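Local coordinates for protein sifA (PDB 3CXB), which is a secreted Salmonella effector that acts in the host cell, where it interacts with host PLEKHM2 and is required for endosomal tubulation and formation of Salmonella-induced filaments, at residues P60-L65 and D117-E122; F84-P89 and R150-I155; T95-I100 and R111-T116. One frame throughout, in Å; residues are numbered along the deposited sequence.

Overall arrangement
Interactions 1 and 3 meet directly in the five-stranded antiparallel sheet, where strands 108-114 and 118-123 are neighbours, and helix 62-75 packs on the face that carries Leu98 and Ile112. Interaction 3 is the sheet's own hydrogen bonding; interaction 1 sets the start of that helix on the next strand through an aromatic ring and an arginine stem, without a clear hydrogen bond between its segments. Both are partly buried. Interaction 2 is a surface contact at an outermost strand, 84-87, neighbour of strand 96-101 of interaction 3, and reaches strand 145-153 of the other, three-stranded sheet; one side-chain amide and a water do there what paired backbones do in interaction 3.

Interaction 1 of 3, residues P60-L65 and D117-E122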
loop_
_atom_site.group_PDB
_atom_site.type_symbol
_atom_site.label_atom_id
_atom_site.label_comp_id
_atom_site.label_asym_id
_atom_site.label_seq_id
_atom_site.Cartn_x
_atom_site.Cartn_y
_atom_site.Cartn_z
ATOM N N PRO A 60 -3.429 -0.817 14.859
ATOM C CA PRO A 60 -2.629 -0.677 13.645
ATOM C C PRO A 60 -3.150 0.439 12.754
ATOM O O PRO A 60 -4.282 0.904 12.906
ATOM C CB PRO A 60 -2.812 -2.020 12.971
ATOM C CG PRO A 60 -4.303 -2.295 13.270
ATOM C CD PRO A 60 -4.389 -1.930 14.747
ATOM N N THR A 61 -2.309 0.847 11.817
ATOM C CA THR A 61 -2.659 1.871 10.854
ATOM C C THR A 61 -3.680 1.208 9.955
ATOM O O THR A 61 -3.782 -0.024 9.947
ATOM C CB THR A 61 -1.431 2.239 10.026
ATOM O OG1 THR A 61 -0.428 2.753 10.912
ATOM C CG2 THR A 61 -1.776 3.305 8.972
ATOM N N ARG A 62 -4.458 1.973 9.204
ATOM C CA ARG A 62 -5.403 1.285 8.340
ATOM C C ARG A 62 -4.621 0.483 7.291
ATOM O O ARG A 62 -4.958 -0.670 6.998
ATOM C CB ARG A 62 -6.378 2.256 7.662
ATOM C CG ARG A 62 -5.803 3.158 6.604
ATOM C CD ARG A 62 -6.927 3.711 5.735
ATOM N NE ARG A 62 -7.749 4.698 6.432
ATOM C CZ ARG A 62 -9.004 5.000 6.109
ATOM N NH1 ARG A 62 -9.605 4.385 5.097
ATOM N NH2 ARG A 62 -9.654 5.933 6.798
ATOM N N GLU A 63 -3.560 1.065 6.741
ATOM C CA GLU A 63 -2.812 0.336 5.742
ATOM C C GLU A 63 -2.326 -0.969 6.347
ATOM O O GLU A 63 -2.527 -2.037 5.769
ATOM C CB GLU A 63 -1.649 1.169 5.226
ATOM C CG GLU A 63 -0.795 0.501 4.142
ATOM C CD GLU A 63 -1.532 0.245 2.815
ATOM O OE1 GLU A 63 -0.900 0.412 1.743
ATOM O OE2 GLU A 63 -2.727 -0.143 2.837
ATOM N N ARG A 64 -1.724 -0.899 7.530
ATOM C CA ARG A 64 -1.218 -2.109 8.190
ATOM C C ARG A 64 -2.385 -3.054 8.516
ATOM O O ARG A 64 -2.224 -4.283 8.570
ATOM C CB ARG A 64 -0.452 -1.725 9.454
ATOM C CG ARG A 64 0.096 -2.891 10.260
ATOM C CD ARG A 64 1.018 -3.755 9.430
ATOM N NE ARG A 64 1.459 -4.940 10.167
ATOM C CZ ARG A 64 1.829 -6.077 9.585
ATOM N NH1 ARG A 64 2.220 -7.109 10.322
ATOM N NH2 ARG A 64 1.797 -6.177 8.259
ATOM N N LEU A 65 -3.560 -2.468 8.739
ATOM C CA LEU A 65 -4.760 -3.254 9.007
ATOM C C LEU A 65 -5.033 -4.146 7.803
ATOM O O LEU A 65 -5.162 -5.357 7.952
ATOM C CB LEU A 65 -5.987 -2.361 9.197
ATOM C CG LEU A 65 -7.023 -2.828 10.228
ATOM C CD1 LEU A 65 -8.242 -1.978 10.114
ATOM C CD2 LEU A 65 -7.377 -4.259 10.052
ATOM N N ASP A 117 -12.764 8.570 6.545
ATOM C CA ASP A 117 -11.946 9.163 7.596
ATOM C C ASP A 117 -11.626 8.271 8.780
ATOM O O ASP A 117 -10.772 8.605 9.593
ATOM C CB ASP A 117 -12.632 10.414 8.121
ATOM C CG ASP A 117 -11.803 11.637 7.924
ATOM O OD1 ASP A 117 -12.325 12.743 8.180
ATOM O OD2 ASP A 117 -10.628 11.481 7.514
ATOM N N THR A 118 -12.312 7.142 8.880
ATOM C CA THR A 118 -12.100 6.237 9.996
ATOM C C THR A 118 -12.115 4.803 9.521
ATOM O O THR A 118 -12.376 4.521 8.363
ATOM C CB THR A 118 -13.218 6.377 11.017
ATOM O OG1 THR A 118 -14.385 5.693 10.535
ATOM C CG2 THR A 118 -13.551 7.851 11.223
ATOM N N PHE A 119 -11.819 3.897 10.433
ATOM C CA PHE A 119 -11.858 2.488 10.129
ATOM C C PHE A 119 -12.077 1.779 11.451
ATOM O O PHE A 119 -11.579 2.222 12.492
ATOM C CB PHE A 119 -10.562 2.058 9.455
ATOM C CG PHE A 119 -9.328 2.426 10.202
ATOM C CD1 PHE A 119 -8.799 1.567 11.156
ATOM C CD2 PHE A 119 -8.646 3.596 9.902
ATOM C CE1 PHE A 119 -7.586 1.856 11.809
ATOM C CE2 PHE A 119 -7.440 3.895 10.547
ATOM C CZ PHE A 119 -6.909 3.007 11.511
ATOM N N SER A 120 -12.852 0.704 11.425
ATOM C CA SER A 120 -13.152 -0.028 12.641
ATOM C C SER A 120 -12.953 -1.513 12.470
ATOM O O SER A 120 -12.735 -2.002 11.364
ATOM C CB SER A 120 -14.594 0.235 13.049
ATOM O OG SER A 120 -15.456 0.082 11.931
ATOM N N CYS A 121 -13.045 -2.236 13.576
ATOM C CA CYS A 121 -12.895 -3.671 13.535
ATOM C C CYS A 121 -13.753 -4.308 14.606
ATOM O O CYS A 121 -13.750 -3.852 15.754
ATOM C CB CYS A 121 -11.436 -4.064 13.759
ATOM S SG CYS A 121 -11.164 -5.852 13.589
ATOM N N GLU A 122 -14.485 -5.355 14.230
ATOM C CA GLU A 122 -15.335 -6.100 15.163
ATOM C C GLU A 122 -14.831 -7.540 15.307
ATOM O O GLU A 122 -14.317 -8.132 14.358
ATOM C CB GLU A 122 -16.786 -6.090 14.691
ATOM C CG GLU A 122 -17.431 -4.723 14.750
ATOM C CD GLU A 122 -18.814 -4.710 14.148
ATOM O OE1 GLU A 122 -19.717 -5.410 14.669
ATOM O OE2 GLU A 122 -18.996 -3.993 13.140
#
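Phe119 is the hub of the apolar contact between the start of helix 62-75 and strand 118-123. Its CG sits in the crowded position between the backbone N and the carbonyl carbon (chi1 53°), and the ring reaches from the strand to the first turn of the helix. Arg62 CB lies over one face in a CH-pi contact, 3.7 Å from the centroid of the Phe119 ring and displaced toward the CD2-CE2 rim. Leu65, one helical turn on, brings CD1 to 3.7 Å from Phe119 CD1, the leucine tip passing toward the ring's base. The carbonyl O of Pro60 comes to the ring edge, 3.6 Å from Phe119 CE1, where the ring's hydrogens carry slight positive charge. A large flat hydrocarbon suits this buried place because it can meet a methylene, a methyl and a carbonyl oxygen at once.

The setting is a helix packed against an antiparallel sheet: Leu65 also touches Ile112 on the adjoining strand 108-114. Thr61 occupies the N-cap position but makes no capping bond with its side chain; its carbonyl O accepts the first-turn bond from Leu65 N at 2.7 Å.

The polar part belongs to the far end of Arg62, a residue whose aliphatic stem can cover an aromatic face while its charge goes beyond it. The chain bends at chi3 (71°), and the guanidinium plane stands 74° from that of the ring. Arg62 NH2 ends 3.4 Å from Thr118 O, and the carbonyl carbon of Asp117 lies at the guanidinium edge. The firmer Arg62 partners are Asp133, which forms a salt bridge with NE, and the carbonyl O of Asn115, hydrogen-bonded to NH1. The Asp117 carboxylate stays farther away, with OD2 5.7 Å from Arg62 NH2, so any attraction is probably long-range.

Interaction 2 of 3, residues F84-P89 and R150-I155; sequences FQVHNP and RRYSEI
Two side chains of the edge strand 84-87 and the residues just after it, Val86 and Asn88, meet the end of strand 145-153. Asn88 holds its CG anti to the carbonyl carbon, beside the backbone N (chi1 -55°), and chi2 turns the two ends of the amide to different tasks. Asn88 ND2 donates to the carbonyl O of Arg150 at 3.1 Å, with a fairly straight N-H...O angle of 161°. That oxygen lies in the Asn88 amide plane, whereas the nitrogen stands above the carbonyl plane of Arg150. The same ND2 also bonds Thr95 O, so both amide hydrogens can be used. Asn88 OD1 accepts from a water at 2.6 Å, and the water in turn accepts from Tyr152 N at 2.7 Å. Asparagine suits the place because one short, flat group offers both donor and acceptor.

Tyr152 has CG anti to the backbone N (chi1 178°), and its side chain crosses that of Val86 at about a right angle. The two branches of the valine divide the contact: Val86 CG2 touches Tyr152 CB at 3.4 Å, and Val86 CG1 lies 3.5 Å from Tyr152 CD1 near the ring. The tyrosine hydroxyl continues to Asp157, with which it hydrogen-bonds. Arg151, whose CG takes the crowded position and whose chain bends at chi3, crosses the asparagine with CB beside OD1.

The contact therefore combines a small apolar patch with an Asn88 amide whose ends serve different partners, linking the two sheets without direct backbone pairing: the amide and its water satisfy a carbonyl and an N-H of the opposing strand.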
loop_
_atom_site.group_PDB
_atom_site.type_symbol
_atom_site.label_atom_id
_atom_site.label_comp_id
_atom_site.label_asym_id
_atom_site.label_seq_id
_atom_site.Cartn_x
_atom_site.Cartn_y
_atom_site.Cartn_z
ATOM N N PHE A 84 -12.320 -15.551 3.561
ATOM C CA PHE A 84 -11.837 -14.174 3.675
ATOM C C PHE A 84 -12.406 -13.338 2.532
ATOM O O PHE A 84 -11.837 -13.293 1.437
ATOM C CB PHE A 84 -10.307 -14.135 3.608
ATOM C CG PHE A 84 -9.629 -14.829 4.747
ATOM C CD1 PHE A 84 -9.543 -16.206 4.780
ATOM C CD2 PHE A 84 -9.077 -14.091 5.802
ATOM C CE1 PHE A 84 -8.914 -16.846 5.850
ATOM C CE2 PHE A 84 -8.446 -14.718 6.879
ATOM C CZ PHE A 84 -8.363 -16.096 6.905
ATOM N N GLN A 85 -13.503 -12.644 2.790
ATOM C CA GLN A 85 -14.137 -11.861 1.736
ATOM C C GLN A 85 -14.029 -10.349 1.924
ATOM O O GLN A 85 -14.058 -9.856 3.046
ATOM C CB GLN A 85 -15.603 -12.283 1.644
ATOM C CG GLN A 85 -15.799 -13.795 1.822
ATOM C CD GLN A 85 -17.213 -14.180 2.224
ATOM O OE1 GLN A 85 -17.772 -13.630 3.171
ATOM N NE2 GLN A 85 -17.791 -15.136 1.512
ATOM N N VAL A 86 -13.903 -9.625 0.815
ATOM C CA VAL A 86 -13.810 -8.170 0.828
ATOM C C VAL A 86 -14.731 -7.601 -0.260
ATOM O O VAL A 86 -14.759 -8.111 -1.378
ATOM C CB VAL A 86 -12.324 -7.675 0.612
ATOM C CG1 VAL A 86 -11.478 -8.763 0.010
ATOM C CG2 VAL A 86 -12.289 -6.465 -0.283
ATOM N N HIS A 87 -15.476 -6.545 0.064
ATOM C CA HIS A 87 -16.396 -5.938 -0.896
ATOM C C HIS A 87 -16.767 -4.525 -0.459
ATOM O O HIS A 87 -16.560 -4.162 0.700
ATOM C CB HIS A 87 -17.680 -6.756 -0.937
ATOM C CG HIS A 87 -18.483 -6.647 0.322
ATOM N ND1 HIS A 87 -19.429 -5.661 0.518
ATOM C CD2 HIS A 87 -18.418 -7.344 1.483
ATOM C CE1 HIS A 87 -19.909 -5.755 1.746
ATOM N NE2 HIS A 87 -19.313 -6.767 2.352
ATOM N N ASN A 88 -17.334 -3.748 -1.382
ATOM C CA ASN A 88 -17.792 -2.391 -1.089
ATOM C C ASN A 88 -19.299 -2.485 -0.954
ATOM O O ASN A 88 -19.986 -2.839 -1.908
ATOM C CB ASN A 88 -17.472 -1.444 -2.231
ATOM C CG ASN A 88 -16.026 -1.456 -2.586
ATOM O OD1 ASN A 88 -15.546 -2.397 -3.216
ATOM N ND2 ASN A 88 -15.301 -0.421 -2.168
ATOM N N PRO A 89 -19.839 -2.154 0.228
ATOM C CA PRO A 89 -21.291 -2.245 0.386
ATOM C C PRO A 89 -22.045 -1.577 -0.758
ATOM O O PRO A 89 -21.825 -0.404 -1.052
ATOM C CB PRO A 89 -21.532 -1.572 1.737
ATOM C CG PRO A 89 -20.430 -0.565 1.807
ATOM C CD PRO A 89 -19.248 -1.367 1.323
ATOM N N ARG A 150 -11.032 2.766 -2.788
ATOM C CA ARG A 150 -10.520 1.551 -3.398
ATOM C C ARG A 150 -11.441 0.347 -3.282
ATOM O O ARG A 150 -12.239 0.257 -2.359
ATOM C CB ARG A 150 -9.163 1.226 -2.783
ATOM C CG ARG A 150 -9.232 0.891 -1.295
ATOM C CD ARG A 150 -7.863 0.981 -0.619
ATOM N NE ARG A 150 -7.628 2.280 0.013
ATOM C CZ ARG A 150 -6.494 2.966 -0.097
ATOM N NH1 ARG A 150 -6.360 4.136 0.516
ATOM N NH2 ARG A 150 -5.498 2.488 -0.835
ATOM N N ARG A 151 -11.316 -0.575 -4.235
ATOM C CA ARG A 151 -12.130 -1.795 -4.267
ATOM C C ARG A 151 -11.214 -2.989 -4.558
ATOM O O ARG A 151 -10.196 -2.848 -5.227
ATOM C CB ARG A 151 -13.226 -1.669 -5.329
ATOM C CG ARG A 151 -12.707 -1.527 -6.755
ATOM C CD ARG A 151 -13.847 -1.386 -7.777
ATOM N NE ARG A 151 -14.492 -0.072 -7.727
ATOM C CZ ARG A 151 -15.727 0.153 -7.290
ATOM N NH1 ARG A 151 -16.213 1.385 -7.292
ATOM N NH2 ARG A 151 -16.481 -0.852 -6.854
ATOM N N TYR A 152 -11.571 -4.155 -4.032
ATOM C CA TYR A 152 -10.774 -5.364 -4.197
ATOM C C TYR A 152 -10.414 -5.707 -5.634
ATOM O O TYR A 152 -11.267 -5.675 -6.515
ATOM C CB TYR A 152 -11.520 -6.539 -3.584
ATOM C CG TYR A 152 -10.817 -7.860 -3.735
ATOM C CD1 TYR A 152 -9.739 -8.194 -2.920
ATOM C CD2 TYR A 152 -11.232 -8.780 -4.687
ATOM C CE1 TYR A 152 -9.090 -9.411 -3.038
ATOM C CE2 TYR A 152 -10.587 -10.002 -4.821
ATOM C CZ TYR A 152 -9.515 -10.314 -3.989
ATOM O OH TYR A 152 -8.890 -11.534 -4.106
ATOM N N SER A 153 -9.153 -6.049 -5.865
ATOM C CA SER A 153 -8.689 -6.429 -7.196
ATOM C C SER A 153 -8.029 -7.796 -7.078
ATOM O O SER A 153 -6.937 -7.907 -6.525
ATOM C CB SER A 153 -7.677 -5.414 -7.704
ATOM O OG SER A 153 -7.151 -5.804 -8.954
ATOM N N GLU A 154 -8.677 -8.833 -7.601
ATOM C CA GLU A 154 -8.130 -10.184 -7.485
ATOM C C GLU A 154 -6.893 -10.450 -8.322
ATOM O O GLU A 154 -6.238 -11.471 -8.148
ATOM C CB GLU A 154 -9.195 -11.233 -7.802
ATOM C CG GLU A 154 -9.332 -11.600 -9.266
ATOM C CD GLU A 154 -10.274 -12.778 -9.467
ATOM O OE1 GLU A 154 -11.506 -12.589 -9.313
ATOM O OE2 GLU A 154 -9.777 -13.890 -9.762
ATOM N N ILE A 155 -6.573 -9.542 -9.233
ATOM C CA ILE A 155 -5.375 -9.709 -10.047
ATOM C C ILE A 155 -4.155 -9.529 -9.160
ATOM O O ILE A 155 -3.111 -10.110 -9.410
ATOM C CB ILE A 155 -5.329 -8.691 -11.211
ATOM C CG1 ILE A 155 -6.303 -9.139 -12.292
ATOM C CG2 ILE A 155 -3.930 -8.600 -11.807
ATOM C CD1 ILE A 155 -6.086 -10.591 -12.718
HETATM O O HOH W 1 -14.199 -4.563 -3.720
#

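Interaction 3 of 3, residues T95-I100 and R111-T116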
loop_
_atom_site.group_PDB
_atom_site.type_symbol
_atom_site.label_atom_id
_atom_site.label_comp_id
_atom_site.label_asym_id
_atom_site.label_seq_id
_atom_site.Cartn_x
_atom_site.Cartn_y
_atom_site.Cartn_z
ATOM N N THR A 95 -16.726 3.397 0.858
ATOM C CA THR A 95 -16.429 2.479 1.938
ATOM C C THR A 95 -16.020 1.084 1.437
ATOM O O THR A 95 -16.343 0.692 0.305
ATOM C CB THR A 95 -17.659 2.382 2.881
ATOM O OG1 THR A 95 -17.621 1.156 3.625
ATOM C CG2 THR A 95 -18.938 2.439 2.075
ATOM N N ILE A 96 -15.268 0.359 2.266
ATOM C CA ILE A 96 -14.847 -1.001 1.939
ATOM C C ILE A 96 -14.773 -1.825 3.222
ATOM O O ILE A 96 -14.397 -1.320 4.281
ATOM C CB ILE A 96 -13.498 -1.035 1.174
ATOM C CG1 ILE A 96 -13.137 -2.485 0.850
ATOM C CG2 ILE A 96 -12.431 -0.352 1.964
ATOM C CD1 ILE A 96 -12.101 -2.631 -0.220
ATOM N N ILE A 97 -15.149 -3.095 3.123
ATOM C CA ILE A 97 -15.167 -3.991 4.274
ATOM C C ILE A 97 -14.384 -5.265 4.003
ATOM O O ILE A 97 -14.400 -5.778 2.891
ATOM C CB ILE A 97 -16.606 -4.385 4.587
ATOM C CG1 ILE A 97 -17.472 -3.133 4.617
ATOM C CG2 ILE A 97 -16.677 -5.110 5.898
ATOM C CD1 ILE A 97 -18.931 -3.415 4.835
ATOM N N LEU A 98 -13.695 -5.773 5.017
ATOM C CA LEU A 98 -12.926 -7.004 4.878
ATOM C C LEU A 98 -13.463 -7.818 6.016
ATOM O O LEU A 98 -13.751 -7.264 7.069
ATOM C CB LEU A 98 -11.423 -6.762 5.091
ATOM C CG LEU A 98 -10.790 -5.569 4.361
ATOM C CD1 LEU A 98 -9.320 -5.514 4.666
ATOM C CD2 LEU A 98 -10.981 -5.689 2.882
ATOM N N ARG A 99 -13.601 -9.120 5.822
ATOM C CA ARG A 99 -14.139 -9.942 6.883
ATOM C C ARG A 99 -13.811 -11.416 6.774
ATOM O O ARG A 99 -13.463 -11.910 5.711
ATOM C CB ARG A 99 -15.646 -9.764 6.925
ATOM C CG ARG A 99 -16.277 -9.880 5.567
ATOM C CD ARG A 99 -17.784 -9.743 5.649
ATOM N NE ARG A 99 -18.396 -9.933 4.334
ATOM C CZ ARG A 99 -19.693 -10.131 4.126
ATOM N NH1 ARG A 99 -20.133 -10.293 2.886
ATOM N NH2 ARG A 99 -20.542 -10.170 5.150
ATOM N N ILE A 100 -13.935 -12.111 7.894
ATOM C CA ILE A 100 -13.684 -13.533 7.955
ATOM C C ILE A 100 -15.002 -14.142 8.398
ATOM O O ILE A 100 -15.447 -13.872 9.517
ATOM C CB ILE A 100 -12.618 -13.868 9.025
ATOM C CG1 ILE A 100 -11.320 -13.101 8.742
ATOM C CG2 ILE A 100 -12.348 -15.373 9.046
ATOM C CD1 ILE A 100 -10.226 -13.349 9.766
ATOM N N ARG A 111 -14.811 -8.440 11.428
ATOM C CA ARG A 111 -15.292 -7.459 10.472
ATOM C C ARG A 111 -14.415 -6.217 10.504
ATOM O O ARG A 111 -14.149 -5.673 11.565
ATOM C CB ARG A 111 -16.725 -7.083 10.838
ATOM C CG ARG A 111 -17.403 -6.108 9.892
ATOM C CD ARG A 111 -18.769 -5.696 10.446
ATOM N NE ARG A 111 -19.373 -4.635 9.645
ATOM C CZ ARG A 111 -19.811 -4.801 8.402
ATOM N NH1 ARG A 111 -20.338 -3.779 7.736
ATOM N NH2 ARG A 111 -19.742 -5.997 7.836
ATOM N N ILE A 112 -13.968 -5.765 9.341
ATOM C CA ILE A 112 -13.137 -4.569 9.252
ATOM C C ILE A 112 -13.792 -3.645 8.255
ATOM O O ILE A 112 -13.984 -4.019 7.093
ATOM C CB ILE A 112 -11.726 -4.873 8.714
ATOM C CG1 ILE A 112 -10.901 -5.641 9.752
ATOM C CG2 ILE A 112 -11.029 -3.579 8.356
ATOM C CD1 ILE A 112 -9.560 -6.171 9.200
ATOM N N THR A 113 -14.152 -2.441 8.682
ATOM C CA THR A 113 -14.763 -1.522 7.731
ATOM C C THR A 113 -13.843 -0.328 7.623
ATOM O O THR A 113 -13.174 0.036 8.589
ATOM C CB THR A 113 -16.154 -1.082 8.198
ATOM O OG1 THR A 113 -16.015 -0.242 9.346
ATOM C CG2 THR A 113 -17.006 -2.312 8.580
ATOM N N GLN A 114 -13.769 0.249 6.432
ATOM C CA GLN A 114 -12.917 1.405 6.226
ATOM C C GLN A 114 -13.690 2.428 5.424
ATOM O O GLN A 114 -14.042 2.213 4.265
ATOM C CB GLN A 114 -11.618 1.023 5.496
ATOM C CG GLN A 114 -10.958 -0.262 5.997
ATOM C CD GLN A 114 -9.507 -0.404 5.553
ATOM O OE1 GLN A 114 -9.082 0.136 4.516
ATOM N NE2 GLN A 114 -8.742 -1.145 6.331
ATOM N N ASN A 115 -13.966 3.544 6.073
ATOM C CA ASN A 115 -14.694 4.633 5.466
ATOM C C ASN A 115 -13.678 5.664 5.020
ATOM O O ASN A 115 -12.487 5.381 4.966
ATOM C CB ASN A 115 -15.657 5.221 6.496
ATOM C CG ASN A 115 -16.585 4.177 7.071
ATOM O OD1 ASN A 115 -17.406 3.608 6.362
ATOM N ND2 ASN A 115 -16.450 3.906 8.358
ATOM N N THR A 116 -14.155 6.861 4.719
ATOM C CA THR A 116 -13.300 7.949 4.259
ATOM C C THR A 116 -12.350 8.551 5.284
ATOM O O THR A 116 -11.261 8.996 4.934
ATOM C CB THR A 116 -14.152 9.089 3.708
ATOM O OG1 THR A 116 -15.151 9.442 4.680
ATOM C CG2 THR A 116 -14.835 8.665 2.412
#
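Thr95 lies just before strand 96-101, with its CA 3.3 Å from Gln114 O in a CA-H...O contact. Its side chain and that of Asn115 run abreast from their two backbones.

Ile96 opens the regular pairing. It forms a hydrogen-bonded pair with Gln114: Ile96 N donates to Gln114 O at 3.0 Å, and Gln114 N returns a bond to Ile96 O at 2.7 Å, the latter nearly along the C=O axis. The isoleucine CG2 sits beside Gln114 CB, so the glutamine's aliphatic stem is what packs here.

Ile97 faces the other side of the sheet, with Thr113 as its non-hydrogen-bonded partner. Both are beta-branched, a shape that suits an extended backbone, and their CG2 methyls pack against each other. Ile97 also meets Arg111, whose chain is extended from CG to NE with CG anti to the backbone N (chi1 -177°). This brings the guanidinium obliquely across the isoleucine: CG2 lies over one face, offset toward the rim, and CD1 is close to NH1. The hydrocarbon thus covers part of the flat cation.

Leu98 pairs with Ile112 through a second two-bond pair; Leu98 N donates to Ile112 O at 2.7 Å and Ile112 N to Leu98 O at 2.7 Å. The CB atoms of Leu98 and Ile112 are 4.1 Å apart on the face against helix 62-75, where buried branched aliphatics are well placed.

Arg99 stands opposite Arg111, their NH2 atoms 5.0 Å apart. Glu108 forms salt bridges to both, which probably offsets the repulsion of the like charges.

The axes of 96-100 and 111-114 run at 170° and approach to 4.6 Å, the geometry of an antiparallel beta hairpin, here forming strands two and three of a meandering five-stranded sheet.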